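Local coordinates for phage-like element PBSX protein XkdM (Bacillus subtilis, PDB 2GUJ) that is of unproven function but probably forms part of the tail tube of the phage-like element PBSX, at residues 5-10 with 31-36; 59-64 with 130-135; 105-110 with 136-141. All coordinates share one frame; numbering follows the deposited sequence.

Contact 1: 5-10 with 31-36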
# COMPACT_ATOMS: atom_id res chain seq x y z
N ALA B 5 1.46 9.32 -5.27
CA ALA B 5 0.62 9.24 -6.51
C ALA B 5 1.51 8.73 -7.63
O ALA B 5 1.80 7.54 -7.71
CB ALA B 5 0.08 10.63 -6.85
N GLN B 6 1.97 9.64 -8.48
CA GLN B 6 2.83 9.27 -9.59
C GLN B 6 4.30 9.42 -9.18
O GLN B 6 5.21 9.21 -9.98
CB GLN B 6 2.56 10.15 -10.81
CG GLN B 6 2.93 9.49 -12.13
CD GLN B 6 2.13 8.22 -12.37
OE1 GLN B 6 0.92 8.27 -12.57
NE2 GLN B 6 2.82 7.07 -12.35
N ASN B 7 4.52 9.77 -7.92
CA ASN B 7 5.87 9.93 -7.36
C ASN B 7 6.36 8.52 -7.01
O ASN B 7 7.16 8.33 -6.10
CB ASN B 7 5.81 10.78 -6.09
CG ASN B 7 7.17 11.28 -5.65
OD1 ASN B 7 7.30 11.90 -4.60
ND2 ASN B 7 8.20 11.01 -6.45
N THR B 8 5.86 7.55 -7.76
CA THR B 8 6.17 6.14 -7.56
C THR B 8 7.51 5.73 -8.17
O THR B 8 8.21 6.56 -8.76
CB THR B 8 5.02 5.30 -8.13
OG1 THR B 8 5.20 3.92 -7.82
CG2 THR B 8 4.94 5.49 -9.64
N ILE B 9 7.85 4.45 -8.03
CA ILE B 9 9.11 3.89 -8.53
C ILE B 9 9.01 2.39 -8.43
O ILE B 9 8.67 1.86 -7.37
CB ILE B 9 10.30 4.28 -7.65
CG1 ILE B 9 11.55 3.51 -8.11
CG2 ILE B 9 9.99 3.92 -6.22
CD1 ILE B 9 12.77 3.74 -7.24
N SER B 10 9.32 1.68 -9.51
CA SER B 10 9.23 0.23 -9.47
C SER B 10 10.20 -0.40 -10.46
O SER B 10 10.63 0.24 -11.41
CB SER B 10 7.82 -0.21 -9.81
OG SER B 10 7.74 -0.44 -11.20
N ALA B 31 8.08 0.75 -5.07
CA ALA B 31 8.22 1.59 -3.88
C ALA B 31 7.57 2.95 -4.06
O ALA B 31 6.89 3.18 -5.05
CB ALA B 31 9.69 1.76 -3.53
N ASN B 32 7.83 3.84 -3.11
CA ASN B 32 7.25 5.18 -3.11
C ASN B 32 8.05 6.24 -2.35
O ASN B 32 7.80 6.44 -1.16
CB ASN B 32 5.86 5.13 -2.48
CG ASN B 32 4.78 4.75 -3.46
OD1 ASN B 32 4.49 5.51 -4.39
ND2 ASN B 32 4.16 3.59 -3.26
N VAL B 33 8.99 6.93 -2.99
CA VAL B 33 9.71 7.95 -2.24
C VAL B 33 8.71 8.89 -1.56
O VAL B 33 7.83 9.44 -2.21
CB VAL B 33 10.63 8.80 -3.13
CG1 VAL B 33 11.96 8.10 -3.31
CG2 VAL B 33 9.97 9.04 -4.47
N GLU B 34 8.84 9.05 -0.24
CA GLU B 34 7.93 9.91 0.49
C GLU B 34 8.26 11.38 0.29
O GLU B 34 9.40 11.79 0.50
CB GLU B 34 7.97 9.62 1.98
CG GLU B 34 7.14 10.60 2.79
CD GLU B 34 7.59 10.67 4.23
OE1 GLU B 34 8.69 11.22 4.47
OE2 GLU B 34 6.85 10.18 5.11
N LYS B 35 7.25 12.15 -0.10
CA LYS B 35 7.37 13.59 -0.33
C LYS B 35 6.88 14.29 0.92
O LYS B 35 5.70 14.66 1.02
CB LYS B 35 6.48 14.01 -1.50
CG LYS B 35 6.25 15.53 -1.60
CD LYS B 35 5.03 15.87 -2.46
CE LYS B 35 4.79 17.39 -2.54
NZ LYS B 35 3.55 17.72 -3.31
N ASN B 36 7.77 14.50 1.88
CA ASN B 36 7.37 15.13 3.13
C ASN B 36 8.01 16.46 3.45
O ASN B 36 9.21 16.66 3.26
CB ASN B 36 7.60 14.17 4.30
CG ASN B 36 6.40 14.07 5.23
OD1 ASN B 36 5.29 13.79 4.79
ND2 ASN B 36 6.63 14.29 6.52
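Ile9 and Ala31 form the tight part of this contact, an antiparallel hydrogen-bonded pair whose side chains share one face of the sheet. Ala31 N donates to Ile9 O at 2.6 Å, arriving nearly along the C=O axis; the return bond from Ile9 N to Ala31 O is weak at 3.4 Å. With CG1 of Ile9 anti to the backbone N (chi1 172°), CG2 takes the crowded position between N and the carbonyl carbon and lies against Ala31 CB at 3.5 Å. The small methyl of Ala31 suits a buried site where Ile9 CG2 and Phe134 both pack closely. Thr8 adds a weak bond from OG1 to the same Ala31 O, 3.3 Å away, so that carbonyl receives two weak donors.

Toward the N terminus of 5-10 the regular pairing stops. Asn7 CG is anti to the backbone N (chi1 -165°), and the side chain crosses Val33 at about a right angle, its ND2 lying 3.3 Å from Val33 CG2. Val33 is buried and also touches Met43 and Phe137, as befits a branched apolar residue. Beyond it, on the solvent side, exposed Lys35 offers just its CB, 3.8 Å from Asn7 OD1, while the extended chain carries its ammonium away from the contact, as suits a long charged residue at the surface.

The arrangement is an antiparallel pairing of a short N-terminal strand with the far end of the long strand 21-33, part of the antiparallel sheet, consistent with the phage tail tube family and its barrel clan.

Contact 2: 59-64 with 130-135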
# COMPACT_ATOMS: atom_id res chain seq x y z
N GLY B 59 6.76 0.96 0.58
CA GLY B 59 6.59 0.23 -0.66
C GLY B 59 5.98 -1.14 -0.50
O GLY B 59 5.43 -1.49 0.55
N THR B 60 6.11 -1.92 -1.56
CA THR B 60 5.58 -3.27 -1.59
C THR B 60 6.32 -4.05 -2.66
O THR B 60 6.85 -3.47 -3.61
CB THR B 60 4.08 -3.25 -1.90
OG1 THR B 60 3.73 -4.42 -2.66
CG2 THR B 60 3.72 -2.00 -2.70
N ALA B 61 6.36 -5.36 -2.51
CA ALA B 61 7.03 -6.18 -3.48
C ALA B 61 6.62 -7.61 -3.27
O ALA B 61 6.17 -7.97 -2.19
CB ALA B 61 8.51 -6.04 -3.32
N THR B 62 6.77 -8.42 -4.31
CA THR B 62 6.41 -9.83 -4.22
C THR B 62 7.61 -10.71 -4.52
O THR B 62 8.37 -10.45 -5.45
CB THR B 62 5.27 -10.20 -5.20
OG1 THR B 62 5.43 -9.48 -6.43
CG2 THR B 62 3.92 -9.86 -4.58
N PHE B 63 7.79 -11.75 -3.72
CA PHE B 63 8.92 -12.64 -3.93
C PHE B 63 8.61 -13.74 -4.93
O PHE B 63 7.46 -14.17 -5.08
CB PHE B 63 9.37 -13.23 -2.60
CG PHE B 63 9.88 -12.21 -1.62
CD1 PHE B 63 9.01 -11.30 -1.01
CD2 PHE B 63 11.24 -12.15 -1.29
CE1 PHE B 63 9.48 -10.36 -0.09
CE2 PHE B 63 11.71 -11.22 -0.37
CZ PHE B 63 10.82 -10.32 0.23
N TYR B 64 9.66 -14.18 -5.62
CA TYR B 64 9.57 -15.24 -6.62
C TYR B 64 9.75 -16.61 -5.96
O TYR B 64 8.82 -17.40 -5.91
CB TYR B 64 10.63 -15.00 -7.72
CG TYR B 64 11.17 -16.24 -8.43
CD1 TYR B 64 10.30 -17.15 -9.06
CD2 TYR B 64 12.54 -16.52 -8.45
CE1 TYR B 64 10.80 -18.30 -9.68
CE2 TYR B 64 13.04 -17.66 -9.07
CZ TYR B 64 12.17 -18.55 -9.68
OH TYR B 64 12.68 -19.69 -10.25
N VAL B 130 4.40 -8.28 -0.07
CA VAL B 130 4.86 -7.92 1.24
C VAL B 130 5.28 -6.48 1.33
O VAL B 130 5.91 -5.95 0.41
CB VAL B 130 6.01 -8.78 1.67
CG1 VAL B 130 6.20 -8.64 3.17
CG2 VAL B 130 5.74 -10.22 1.27
N PRO B 131 4.90 -5.82 2.43
CA PRO B 131 5.23 -4.41 2.66
C PRO B 131 6.66 -4.31 3.14
O PRO B 131 7.21 -5.29 3.64
CB PRO B 131 4.23 -3.98 3.74
CG PRO B 131 3.07 -4.95 3.54
CD PRO B 131 3.81 -6.25 3.32
N PHE B 132 7.28 -3.15 3.00
CA PHE B 132 8.64 -2.99 3.47
C PHE B 132 8.96 -1.52 3.46
O PHE B 132 8.22 -0.75 2.86
CB PHE B 132 9.61 -3.77 2.57
CG PHE B 132 9.81 -3.16 1.21
CD1 PHE B 132 10.53 -1.97 1.07
CD2 PHE B 132 9.30 -3.77 0.07
CE1 PHE B 132 10.73 -1.40 -0.18
CE2 PHE B 132 9.50 -3.20 -1.19
CZ PHE B 132 10.22 -2.01 -1.31
N THR B 133 10.03 -1.10 4.12
CA THR B 133 10.31 0.32 4.11
C THR B 133 11.78 0.64 3.98
O THR B 133 12.54 0.56 4.94
CB THR B 133 9.78 1.03 5.37
OG1 THR B 133 10.60 0.67 6.50
CG2 THR B 133 8.34 0.63 5.64
N PHE B 134 12.16 1.03 2.77
CA PHE B 134 13.54 1.38 2.49
C PHE B 134 13.83 2.73 3.10
O PHE B 134 12.91 3.47 3.40
CB PHE B 134 13.78 1.43 0.98
CG PHE B 134 12.94 2.44 0.27
CD1 PHE B 134 11.58 2.22 0.07
CD2 PHE B 134 13.51 3.60 -0.20
CE1 PHE B 134 10.81 3.15 -0.60
CE2 PHE B 134 12.76 4.54 -0.86
CZ PHE B 134 11.40 4.32 -1.07
N GLU B 135 15.11 3.06 3.29
CA GLU B 135 15.48 4.34 3.87
C GLU B 135 16.19 5.21 2.85
O GLU B 135 16.59 6.33 3.15
CB GLU B 135 16.39 4.14 5.09
CG GLU B 135 15.74 4.46 6.41
CD GLU B 135 14.42 3.73 6.60
OE1 GLU B 135 13.39 4.25 6.10
OE2 GLU B 135 14.41 2.64 7.23
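The Phe132 ring lies with one face over the backbone of Gly59, whose C atom is 4.1 Å above the ring plane and offset toward the rim. Ala61 CB meets the ring edge near its plane, 3.7 Å from CE2, and Phe134 N also lies in plane at the edge. CG of Phe132 takes the crowded position between its own N and carbonyl carbon (chi1 73°), which folds the ring across the partner strand; glycine, having no side chain, suits the site beneath. The side chains of Phe63 and Val130 cross at about a right angle, CE1 standing 4.0 Å from Val130 CG2; both residues are buried, which suits their apolar side chains.

Two good backbone bonds join Ala61 and Val130: Ala61 N to Val130 O at 3.0 Å and Val130 N to Ala61 O at 2.8 Å. A weak one runs from Phe132 N to Gly59 O. Pro131, lacking an N-H, fits the non-hydrogen-bonded position opposite Thr60.

Strand 57-63 is thus flanked by 129-132 along one edge and 21-33 along the other, with Ala61 touching Ile26 and Phe29. Phe132 reaches Val109 of strand 103-109, and Phe111 packs on both Phe63 and Val130.

Contact 3: 105-110 with 136-141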
# COMPACT_ATOMS: atom_id res chain seq x y z
N THR B 105 18.82 0.37 -6.58
CA THR B 105 19.06 -0.30 -5.33
C THR B 105 18.18 0.42 -4.32
O THR B 105 17.84 1.59 -4.51
CB THR B 105 20.51 -0.21 -4.90
OG1 THR B 105 20.72 1.03 -4.21
CG2 THR B 105 21.44 -0.29 -6.11
N LEU B 106 17.76 -0.29 -3.28
CA LEU B 106 16.93 0.32 -2.24
C LEU B 106 17.64 0.09 -0.94
O LEU B 106 17.52 -0.97 -0.33
CB LEU B 106 15.55 -0.33 -2.17
CG LEU B 106 14.56 0.19 -3.22
CD1 LEU B 106 14.50 1.71 -3.15
CD2 LEU B 106 14.99 -0.25 -4.59
N TYR B 107 18.38 1.10 -0.51
CA TYR B 107 19.11 0.97 0.73
C TYR B 107 18.18 0.83 1.90
O TYR B 107 17.17 1.51 1.99
CB TYR B 107 20.04 2.16 0.93
CG TYR B 107 20.95 2.34 -0.25
CD1 TYR B 107 21.41 1.24 -0.98
CD2 TYR B 107 21.33 3.61 -0.66
CE1 TYR B 107 22.22 1.40 -2.08
CE2 TYR B 107 22.15 3.79 -1.77
CZ TYR B 107 22.59 2.68 -2.48
OH TYR B 107 23.34 2.86 -3.62
N ASP B 108 18.53 -0.12 2.75
CA ASP B 108 17.79 -0.43 3.95
C ASP B 108 16.32 -0.75 3.82
O ASP B 108 15.52 -0.32 4.65
CB ASP B 108 18.01 0.68 4.97
CG ASP B 108 19.15 0.36 5.90
OD1 ASP B 108 20.19 -0.15 5.43
OD2 ASP B 108 19.00 0.61 7.11
N VAL B 109 15.96 -1.49 2.77
CA VAL B 109 14.58 -1.92 2.62
C VAL B 109 14.43 -2.77 3.88
O VAL B 109 15.41 -3.36 4.33
CB VAL B 109 14.38 -2.82 1.38
CG1 VAL B 109 15.70 -3.02 0.66
CG2 VAL B 109 13.79 -4.17 1.80
N ASN B 110 13.23 -2.85 4.43
CA ASN B 110 13.05 -3.63 5.65
C ASN B 110 11.64 -4.11 5.93
O ASN B 110 10.75 -3.30 6.17
CB ASN B 110 13.55 -2.79 6.83
CG ASN B 110 13.10 -3.33 8.17
OD1 ASN B 110 12.81 -4.52 8.31
ND2 ASN B 110 13.04 -2.45 9.17
N ASP B 136 16.37 4.67 1.65
CA ASP B 136 17.02 5.41 0.59
C ASP B 136 16.99 4.56 -0.68
O ASP B 136 17.04 3.34 -0.61
CB ASP B 136 18.46 5.74 0.97
CG ASP B 136 19.11 6.64 -0.04
OD1 ASP B 136 18.87 6.43 -1.23
OD2 ASP B 136 19.87 7.55 0.35
N PHE B 137 16.91 5.22 -1.83
CA PHE B 137 16.85 4.55 -3.11
C PHE B 137 17.96 5.06 -4.00
O PHE B 137 18.56 6.09 -3.70
CB PHE B 137 15.48 4.79 -3.73
CG PHE B 137 15.47 5.84 -4.79
CD1 PHE B 137 15.65 5.49 -6.12
CD2 PHE B 137 15.26 7.18 -4.47
CE1 PHE B 137 15.60 6.44 -7.13
CE2 PHE B 137 15.21 8.13 -5.48
CZ PHE B 137 15.38 7.76 -6.81
N ASP B 138 18.22 4.39 -5.12
CA ASP B 138 19.32 4.80 -5.98
C ASP B 138 19.28 4.17 -7.38
O ASP B 138 18.73 3.08 -7.57
CB ASP B 138 20.63 4.40 -5.28
CG ASP B 138 21.84 5.06 -5.87
OD1 ASP B 138 21.95 5.10 -7.12
OD2 ASP B 138 22.70 5.51 -5.08
N VAL B 139 19.88 4.83 -8.36
CA VAL B 139 19.92 4.32 -9.73
C VAL B 139 21.34 4.57 -10.19
O VAL B 139 21.58 5.39 -11.07
CB VAL B 139 18.95 5.07 -10.63
CG1 VAL B 139 18.98 4.49 -12.02
CG2 VAL B 139 17.55 5.00 -10.04
N PRO B 140 22.30 3.85 -9.61
CA PRO B 140 23.75 3.92 -9.85
C PRO B 140 24.32 3.66 -11.23
O PRO B 140 25.13 4.45 -11.71
CB PRO B 140 24.29 2.92 -8.85
CG PRO B 140 23.27 1.85 -8.91
CD PRO B 140 21.98 2.65 -8.82
N GLU B 141 23.94 2.57 -11.87
CA GLU B 141 24.51 2.25 -13.17
C GLU B 141 23.47 1.97 -14.23
O GLU B 141 22.31 1.77 -13.90
CB GLU B 141 25.45 1.06 -13.04
CG GLU B 141 24.80 -0.17 -12.39
CD GLU B 141 25.81 -1.14 -11.79
OE1 GLU B 141 26.69 -1.63 -12.53
OE2 GLU B 141 25.72 -1.42 -10.57
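This is a short antiparallel strand pairing, made where strand 103-109 turns a corner and the last strand, 136-138, runs alongside it. Thr105 and Tyr107 occupy hydrogen-bonded positions opposite Asp138 and Asp136. Thr105 N gives the best bond, to Asp138 O at 2.9 Å, although the donor sits above the carbonyl plane; the other three backbone bonds are weak. A type II beta turn from Leu106 to Val109 overlaps the end of the pairing and bends the chain.

On one face Tyr107 lies beside Asp136 and crosses Asp138 obliquely. Its CG, anti to the carbonyl carbon (chi1 -55°), sends the ring along the neighbouring strand until OH donates to Asp138 OD2 at 3.1 Å. The hydroxyl meets that oxygen from above the carboxylate plane, ring and carboxylate being turned 65° apart. Tyrosine suits the place, with a long ring to span two residues and a polar tip for the acid. Asp136 instead sends OD2 to a salt bridge with Arg46, which probably favours its charged form. The opposite face is apolar: Leu106 CD1 packs on Phe137 CB at 3.3 Å, while the phenyl ring leads away.

Strand 86-92 holds the other edge of 103-109, with Leu88 touching Leu106. Phe29 of strand 21-33 also meets Leu106, while Phe137 reaches Arg46 and Met47 of helix 44-47.

From the N terminus, contact 1 closes first, bringing 31-36 back to 5-10 over an intervening chain that is mostly strand. It is complete before contact 2 opens at 59-64. That pairing waits for 130-135, and contact 3 opens at 105-110 inside its loop yet closes at 136-141 beyond it, so contacts 2 and 3 cross. Where they meet, Glu135 N lies 2.9 Å from Tyr107 O, a probable hydrogen bond. Phe134 of contact 2 packs on Leu106 of contact 3 and also reaches contact 1, while Phe137 packs on Ile9. The C-terminal segment 130-138 thereby ties both early and middle parts of the sheet together.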